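Local coordinates for protein trans-2-enoyl-CoA reductase [NADH] (Treponema denticola ATCC 35405, PDB 4GGO) that reduces the carbon-carbon double bond of trans-2-enoyl-CoA thioesters such as crotonyl-CoA with NADH, a step of bacterial fatty acid synthesis, at residues T172-T177 against L185-A190; E238-L243 against I288-L293. All blocks are in the same frame, centred on the assembly; numbering follows the deposited sequence.

Interaction 1 of 2, residues T172-T177 against L185-A190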
loop_
_atom_site.group_PDB
_atom_site.type_symbol
_atom_site.label_atom_id
_atom_site.label_comp_id
_atom_site.label_asym_id
_atom_site.label_seq_id
_atom_site.Cartn_x
_atom_site.Cartn_y
_atom_site.Cartn_z
ATOM N N THR A 172 23.725 -15.403 2.221
ATOM C CA THR A 172 23.180 -14.716 1.060
ATOM C C THR A 172 21.918 -15.418 0.562
ATOM O O THR A 172 21.887 -16.641 0.426
ATOM C CB THR A 172 24.217 -14.621 -0.083
ATOM O OG1 THR A 172 23.566 -14.225 -1.296
ATOM C CG2 THR A 172 24.903 -15.961 -0.300
ATOM N N PHE A 173 20.873 -14.639 0.309
ATOM C CA PHE A 173 19.632 -15.191 -0.217
ATOM C C PHE A 173 19.627 -15.114 -1.736
ATOM O O PHE A 173 19.685 -14.030 -2.314
ATOM C CB PHE A 173 18.419 -14.458 0.360
ATOM C CG PHE A 173 17.112 -14.869 -0.257
ATOM C CD1 PHE A 173 16.660 -16.172 -0.149
ATOM C CD2 PHE A 173 16.333 -13.948 -0.937
ATOM C CE1 PHE A 173 15.457 -16.553 -0.714
ATOM C CE2 PHE A 173 15.129 -14.322 -1.503
ATOM C CZ PHE A 173 14.690 -15.626 -1.392
ATOM N N THR A 174 19.562 -16.275 -2.377
ATOM C CA THR A 174 19.617 -16.354 -3.828
ATOM C C THR A 174 18.413 -17.112 -4.370
ATOM O O THR A 174 18.047 -18.167 -3.850
ATOM C CB THR A 174 20.913 -17.050 -4.296
ATOM O OG1 THR A 174 22.047 -16.309 -3.828
ATOM C CG2 THR A 174 20.964 -17.138 -5.814
ATOM N N GLY A 175 17.796 -16.565 -5.411
ATOM C CA GLY A 175 16.666 -17.213 -6.045
ATOM C C GLY A 175 16.452 -16.740 -7.467
ATOM O O GLY A 175 17.049 -15.755 -7.902
ATOM N N LYS A 176 15.595 -17.445 -8.194
ATOM C CA LYS A 176 15.235 -17.043 -9.546
ATOM C C LYS A 176 14.452 -15.735 -9.537
ATOM O O LYS A 176 13.984 -15.290 -8.494
ATOM C CB LYS A 176 14.419 -18.141 -10.233
ATOM C CG LYS A 176 15.206 -19.415 -10.512
ATOM C CD LYS A 176 14.568 -20.257 -11.615
ATOM C CE LYS A 176 13.406 -21.100 -11.108
ATOM N NZ LYS A 176 12.896 -22.003 -12.185
ATOM N N THR A 177 14.338 -15.113 -10.704
ATOM C CA THR A 177 13.509 -13.928 -10.878
ATOM C C THR A 177 13.188 -13.803 -12.357
ATOM O O THR A 177 13.728 -14.544 -13.176
ATOM C CB THR A 177 14.203 -12.639 -10.389
ATOM O OG1 THR A 177 13.268 -11.552 -10.417
ATOM C CG2 THR A 177 15.388 -12.297 -11.278
ATOM N N LEU A 185 14.400 -15.019 -17.499
ATOM C CA LEU A 185 14.613 -15.554 -16.160
ATOM C C LEU A 185 16.059 -15.324 -15.748
ATOM O O LEU A 185 16.981 -15.618 -16.509
ATOM C CB LEU A 185 14.309 -17.052 -16.115
ATOM C CG LEU A 185 12.859 -17.524 -16.038
ATOM C CD1 LEU A 185 12.822 -19.039 -15.981
ATOM C CD2 LEU A 185 12.153 -16.929 -14.831
ATOM N N LYS A 186 16.259 -14.801 -14.544
ATOM C CA LYS A 186 17.604 -14.557 -14.039
ATOM C C LYS A 186 17.816 -15.211 -12.686
ATOM O O LYS A 186 16.891 -15.765 -12.094
ATOM C CB LYS A 186 17.864 -13.059 -13.893
ATOM C CG LYS A 186 17.558 -12.237 -15.119
ATOM C CD LYS A 186 17.714 -10.764 -14.806
ATOM C CE LYS A 186 17.200 -9.899 -15.938
ATOM N NZ LYS A 186 17.174 -8.464 -15.546
ATOM N N GLU A 187 19.048 -15.130 -12.203
ATOM C CA GLU A 187 19.370 -15.542 -10.847
ATOM C C GLU A 187 20.029 -14.378 -10.121
ATOM O O GLU A 187 21.142 -13.974 -10.458
ATOM C CB GLU A 187 20.293 -16.758 -10.854
ATOM C CG GLU A 187 20.772 -17.169 -9.473
ATOM C CD GLU A 187 20.936 -18.669 -9.336
ATOM O OE1 GLU A 187 20.236 -19.413 -10.057
ATOM O OE2 GLU A 187 21.763 -19.105 -8.508
ATOM N N ILE A 188 19.330 -13.830 -9.134
ATOM C CA ILE A 188 19.843 -12.690 -8.387
ATOM C C ILE A 188 19.982 -13.023 -6.910
ATOM O O ILE A 188 19.420 -14.007 -6.431
ATOM C CB ILE A 188 18.945 -11.453 -8.549
ATOM C CG1 ILE A 188 17.601 -11.668 -7.852
ATOM C CG2 ILE A 188 18.741 -11.139 -10.020
ATOM C CD1 ILE A 188 16.733 -10.428 -7.824
ATOM N N SER A 189 20.732 -12.195 -6.192
ATOM C CA SER A 189 21.034 -12.466 -4.795
ATOM C C SER A 189 20.920 -11.225 -3.920
ATOM O O SER A 189 21.042 -10.097 -4.398
ATOM C CB SER A 189 22.443 -13.049 -4.667
ATOM O OG SER A 189 22.583 -14.225 -5.447
ATOM N N ALA A 190 20.683 -11.449 -2.633
ATOM C CA ALA A 190 20.727 -10.388 -1.639
ATOM C C ALA A 190 21.714 -10.783 -0.546
ATOM O O ALA A 190 21.540 -11.803 0.120
ATOM C CB ALA A 190 19.345 -10.143 -1.052
#
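F173 and A190 open an antiparallel ladder between strands 173-177 and 185-190, whose local axes approach to 4.6 Å. Both backbone bonds of this pair are short, A190 N to F173 O measuring 2.8 Å. G175 with I188 and T177 with K186 are the other hydrogen-bonded pairs. At the last of these each N-H lies well above its partner's carbonyl plane, T177 N by 36°. CA-H...O contacts, such as S189 CA to F173 O at 3.2 Å, lie between the rungs.

T174 and S189 form a non-hydrogen-bonded pair with CA atoms 4.2 Å apart, which brings two short hydroxyl side chains on one face within bonding distance. T174 OG1 and S189 OG share a hydrogen bond of 2.7 Å; either could be the donor. T174 CG2, anti to the backbone N, makes a van der Waals contact with the carboxylate of E187, the side chains crossing at about a right angle.

The face of F173, T177, K186, I188 and A190 is mixed, but methyl and methylene groups carry its contact between the strands. T177 CG2 meets I188 CG2 at 3.8 Å and also touches K186 CB. The ring of F173 leads away from its partner strand and packs on P168, P289 and L243. The arrangement is a two-stranded beta hairpin lying at the surface of the catalytic region.

Interaction 2 of 2, residues E238-L243 against I288-L293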
loop_
_atom_site.group_PDB
_atom_site.type_symbol
_atom_site.label_atom_id
_atom_site.label_comp_id
_atom_site.label_asym_id
_atom_site.label_seq_id
_atom_site.Cartn_x
_atom_site.Cartn_y
_atom_site.Cartn_z
ATOM N N GLU A 238 6.587 -19.300 1.539
ATOM C CA GLU A 238 7.752 -19.967 2.111
ATOM C C GLU A 238 9.047 -19.579 1.407
ATOM O O GLU A 238 10.095 -19.463 2.042
ATOM C CB GLU A 238 7.576 -21.484 2.045
ATOM C CG GLU A 238 6.555 -22.032 3.023
ATOM C CD GLU A 238 7.039 -21.966 4.456
ATOM O OE1 GLU A 238 6.199 -21.777 5.362
ATOM O OE2 GLU A 238 8.262 -22.106 4.674
ATOM N N ALA A 239 8.965 -19.375 0.096
ATOM C CA ALA A 239 10.144 -19.125 -0.730
ATOM C C ALA A 239 10.888 -17.840 -0.373
ATOM O O ALA A 239 12.084 -17.716 -0.642
ATOM C CB ALA A 239 9.762 -19.120 -2.205
ATOM N N THR A 240 10.185 -16.886 0.229
ATOM C CA THR A 240 10.785 -15.591 0.540
ATOM C C THR A 240 10.910 -15.334 2.039
ATOM O O THR A 240 11.099 -14.193 2.462
ATOM C CB THR A 240 9.993 -14.435 -0.103
ATOM O OG1 THR A 240 8.646 -14.447 0.383
ATOM C CG2 THR A 240 9.986 -14.572 -1.616
ATOM N N GLN A 241 10.810 -16.392 2.837
ATOM C CA GLN A 241 10.894 -16.267 4.291
ATOM C C GLN A 241 12.239 -15.717 4.761
ATOM O O GLN A 241 12.322 -15.083 5.812
ATOM C CB GLN A 241 10.617 -17.610 4.968
ATOM C CG GLN A 241 9.156 -18.015 4.960
ATOM C CD GLN A 241 8.906 -19.296 5.728
ATOM O OE1 GLN A 241 7.800 -19.538 6.212
ATOM N NE2 GLN A 241 9.936 -20.129 5.843
ATOM N N ALA A 242 13.285 -15.951 3.976
ATOM C CA ALA A 242 14.625 -15.478 4.317
ATOM C C ALA A 242 14.682 -13.958 4.454
ATOM O O ALA A 242 15.616 -13.413 5.044
ATOM C CB ALA A 242 15.636 -15.957 3.284
ATOM N N LEU A 243 13.675 -13.280 3.911
ATOM C CA LEU A 243 13.598 -11.826 3.979
ATOM C C LEU A 243 12.446 -11.355 4.860
ATOM O O LEU A 243 12.648 -10.587 5.800
ATOM C CB LEU A 243 13.443 -11.242 2.575
ATOM C CG LEU A 243 14.515 -11.660 1.569
ATOM C CD1 LEU A 243 14.229 -11.072 0.201
ATOM C CD2 LEU A 243 15.891 -11.241 2.057
ATOM N N ILE A 288 14.180 -7.633 -5.463
ATOM C CA ILE A 288 14.020 -8.723 -4.509
ATOM C C ILE A 288 14.022 -10.070 -5.220
ATOM O O ILE A 288 13.241 -10.282 -6.147
ATOM C CB ILE A 288 12.709 -8.593 -3.717
ATOM C CG1 ILE A 288 12.596 -7.209 -3.080
ATOM C CG2 ILE A 288 12.628 -9.670 -2.654
ATOM C CD1 ILE A 288 11.282 -6.983 -2.351
ATOM N N PRO A 289 14.904 -10.987 -4.792
ATOM C CA PRO A 289 14.946 -12.331 -5.377
ATOM C C PRO A 289 13.631 -13.073 -5.163
ATOM O O PRO A 289 13.003 -12.892 -4.120
ATOM C CB PRO A 289 16.076 -13.016 -4.601
ATOM C CG PRO A 289 16.917 -11.895 -4.080
ATOM C CD PRO A 289 15.954 -10.790 -3.779
ATOM N N VAL A 290 13.233 -13.871 -6.154
ATOM C CA VAL A 290 12.015 -14.692 -6.118
ATOM C C VAL A 290 10.711 -13.909 -6.331
ATOM O O VAL A 290 9.850 -14.339 -7.100
ATOM C CB VAL A 290 11.920 -15.578 -4.846
ATOM C CG1 VAL A 290 10.670 -16.448 -4.887
ATOM C CG2 VAL A 290 13.167 -16.440 -4.704
ATOM N N ILE A 291 10.583 -12.763 -5.667
ATOM C CA ILE A 291 9.332 -11.988 -5.664
ATOM C C ILE A 291 8.642 -11.752 -7.023
ATOM O O ILE A 291 7.446 -12.015 -7.149
ATOM C CB ILE A 291 9.478 -10.656 -4.873
ATOM C CG1 ILE A 291 9.413 -10.929 -3.371
ATOM C CG2 ILE A 291 8.390 -9.667 -5.262
ATOM C CD1 ILE A 291 8.117 -11.569 -2.921
ATOM N N PRO A 292 9.380 -11.270 -8.041
ATOM C CA PRO A 292 8.700 -11.034 -9.322
ATOM C C PRO A 292 8.187 -12.319 -9.968
ATOM O O PRO A 292 7.121 -12.306 -10.584
ATOM C CB PRO A 292 9.800 -10.416 -10.192
ATOM C CG PRO A 292 10.766 -9.836 -9.222
ATOM C CD PRO A 292 10.777 -10.804 -8.083
ATOM N N LEU A 293 8.936 -13.407 -9.826
ATOM C CA LEU A 293 8.522 -14.695 -10.373
ATOM C C LEU A 293 7.345 -15.257 -9.586
ATOM O O LEU A 293 6.422 -15.834 -10.159
ATOM C CB LEU A 293 9.683 -15.691 -10.358
ATOM C CG LEU A 293 9.339 -17.107 -10.828
ATOM C CD1 LEU A 293 8.833 -17.089 -12.264
ATOM C CD2 LEU A 293 10.537 -18.032 -10.691
#
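The 3-10 turn before helix 241-244 and the helix itself, which carries the probable proton donor Y244, pack here against the loop and first residue of helix 291-305. T240 CG2 lies at the middle of the contact, 3.8 Å from V290 CG1 and equally close to I291 CD1. A chi1 of 60° puts OG1 between the backbone N and the carbonyl carbon and leaves CG2 anti to the carbonyl carbon. Threonine suits the place because its methyl serves the apolar contact while its hydroxyl bonds weakly to P237 O within its own turn.

A239 CB, its single methyl, touches V290 CG1 at 3.9 Å. V290 has a positive phi of 76°, unusual for a branched residue, and occupies the N-cap position of its helix. I291 reaches T240 through its tip, CD1.

At the other end L243 CD1 meets I288 CG2 at 3.6 Å, the side chains running antiparallel beside each other, and lies 4.3 Å from P289 CD. I288 and I291 both pack on Y244. The whole is buried apolar packing of a short helix and its 3-10 lead-in on the loop entering a second helix, beside the active site of a Rossmann-fold reductase, with the substrate-binding Y234 near I291.

In the fold
From the N terminus, interaction 1 comes first: residues 172-177 turn back through a short connection to 185-190, closing a local hairpin. Only after that does interaction 2 open, so the two contacts follow in series and neither nest nor cross. Between 238-243 and 288-293 the chain runs through helix 248-266 and strand 270-276 of the parallel sheet, a much longer loop. In space the centres of interactions 1 and 2 lie about 9 Å apart. A probable hydrogen bond from V290 N to K176 O, 2.8 Å long, joins them, and T177 OG1 packs against P292 CG. The hairpin is thereby fastened to the start of helix 291-305, close to Y244, within one catalytic region.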